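Local coordinates for putative pilus assembly-related protein (Burkholderia pseudomallei, PDB 4DAD) that is a putative CheY-like receiver domain of signal transduction, from a longer protein that probably binds and hydrolyses ATP, at residues L111-R115 and A116-D120. Residues are numbered along the deposited sequence; the frame is centred on the assembly and turned at random.
Sequences LDAMR and AGVRD. With SO4 (sulfate ion), chain D.
Val118 holds CG1 anti to its backbone N (chi1 170°), which sets CG2 beside that N and near the carbonyl of Ala113. Its CB lies 3.9 Å from Ala113 CB, an apolar contact beside the backbone bonds of the turn. Ala113 O accepts two of these bonds, from opposite faces of its carbonyl plane. Val118 N gives the straighter one, 2.9 Å from Ala113 O at 162°. Ala116 N gives the other, at 3.0 Å from Ala113 O and more bent. Gly117 N bonds to Met114 O at 3.1 Å and closes a type I turn from Met114 to Gly117. With the positive phi of Gly117 (91°), the bonds from Val118 N and Gly117 N make a Schellman motif ending helix 107-114. One water donates to both Met114 O and Val118 O and so bridges the last helical turn to Val118. Ala116 CB packs over the last turn, 3.4 Å from Asp112 O, and also touches Leu83 of helix 80-92.

Arg115 is extended from CG to NE, which carries its guanidinium to a sulfate, probably from the crystallisation liquor. Leu111 CD2 lies over one guanidinium face, offset toward its rim. NH1 and NH2 make weak hydrogen bonds to the sulfate, with Arg115 NH1 2.8 Å from its O2. In the second subunit, NE forms a salt bridge with Asp120 and NH2 bonds to Val121 O.

The motif turns the chain from helix 107-114 into strand 118-123, outermost of the parallel receiver sheet within this chain. Its bonds satisfy buried backbone groups at the helix end, while Arg115 probably brings positive charge to the interface with the second subunit.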
# COMPACT_ATOMS: atom_id res chain seq x y z
N LEU A 111 -6.95 -7.49 4.28
CA LEU A 111 -7.48 -6.15 4.45
C LEU A 111 -6.87 -5.44 5.66
O LEU A 111 -6.67 -4.23 5.60
CB LEU A 111 -9.00 -6.21 4.59
CG LEU A 111 -9.75 -4.89 4.52
CD1 LEU A 111 -9.64 -4.26 3.13
CD2 LEU A 111 -11.18 -5.06 4.95
N ASP A 112 -6.58 -6.18 6.75
CA ASP A 112 -5.95 -5.62 7.95
C ASP A 112 -4.50 -5.21 7.67
O ASP A 112 -4.04 -4.20 8.22
CB ASP A 112 -6.01 -6.62 9.12
CG ASP A 112 -7.32 -6.64 9.89
OD1 ASP A 112 -8.19 -5.77 9.62
OD2 ASP A 112 -7.48 -7.54 10.75
N ALA A 113 -3.80 -5.99 6.81
CA ALA A 113 -2.43 -5.76 6.36
C ALA A 113 -2.37 -4.47 5.54
O ALA A 113 -1.57 -3.59 5.83
CB ALA A 113 -1.95 -6.95 5.54
N MSE A 114 -3.26 -4.35 4.56
CA MSE A 114 -3.43 -3.20 3.69
C MSE A 114 -3.65 -1.90 4.49
O MSE A 114 -3.02 -0.87 4.22
CB MSE A 114 -4.65 -3.48 2.83
CG MSE A 114 -4.72 -2.66 1.60
SE MSE A 114 -6.10 -3.41 0.50
CE MSE A 114 -5.42 -2.98 -1.15
N ARG A 115 -4.53 -1.98 5.50
CA ARG A 115 -4.86 -0.85 6.37
C ARG A 115 -3.74 -0.56 7.38
O ARG A 115 -3.72 0.51 8.00
CB ARG A 115 -6.21 -1.07 7.06
CG ARG A 115 -7.30 -1.14 6.03
CD ARG A 115 -8.62 -1.43 6.65
NE ARG A 115 -9.67 -1.23 5.66
CZ ARG A 115 -10.94 -1.53 5.85
NH1 ARG A 115 -11.34 -2.04 7.01
NH2 ARG A 115 -11.83 -1.31 4.89
N ALA A 116 -2.77 -1.46 7.49
CA ALA A 116 -1.59 -1.25 8.34
C ALA A 116 -0.42 -0.79 7.46
O ALA A 116 0.68 -0.65 7.96
CB ALA A 116 -1.24 -2.53 9.10
N GLY A 117 -0.66 -0.56 6.18
CA GLY A 117 0.35 -0.08 5.24
C GLY A 117 1.14 -1.14 4.48
O GLY A 117 2.15 -0.81 3.85
N VAL A 118 0.70 -2.40 4.51
CA VAL A 118 1.43 -3.47 3.80
C VAL A 118 1.12 -3.36 2.29
O VAL A 118 0.01 -2.99 1.94
CB VAL A 118 1.14 -4.86 4.43
CG1 VAL A 118 1.68 -5.99 3.57
CG2 VAL A 118 1.76 -4.95 5.84
N ARG A 119 2.13 -3.58 1.43
CA ARG A 119 2.03 -3.46 -0.05
C ARG A 119 1.89 -4.79 -0.75
O ARG A 119 1.48 -4.83 -1.91
CB ARG A 119 3.25 -2.73 -0.62
CG ARG A 119 3.64 -1.54 0.24
CD ARG A 119 3.49 -0.21 -0.45
NE ARG A 119 2.16 0.03 -1.01
CZ ARG A 119 1.92 0.99 -1.90
NH1 ARG A 119 2.90 1.78 -2.31
NH2 ARG A 119 0.70 1.17 -2.38
N ASP A 120 2.25 -5.87 -0.08
CA ASP A 120 2.11 -7.20 -0.65
C ASP A 120 2.08 -8.20 0.44
O ASP A 120 2.71 -8.00 1.48
CB ASP A 120 3.26 -7.53 -1.63
CG ASP A 120 2.89 -8.48 -2.78
OD1 ASP A 120 1.89 -9.24 -2.63
OD2 ASP A 120 3.61 -8.46 -3.81
S SO4 D . -14.56 -1.27 7.49
O1 SO4 D . -14.21 -0.52 6.27
O2 SO4 D . -13.50 -1.12 8.49
O3 SO4 D . -15.79 -0.72 8.06
O4 SO4 D . -14.74 -2.69 7.15
O HOH W 1 -1.26 -0.61 1.92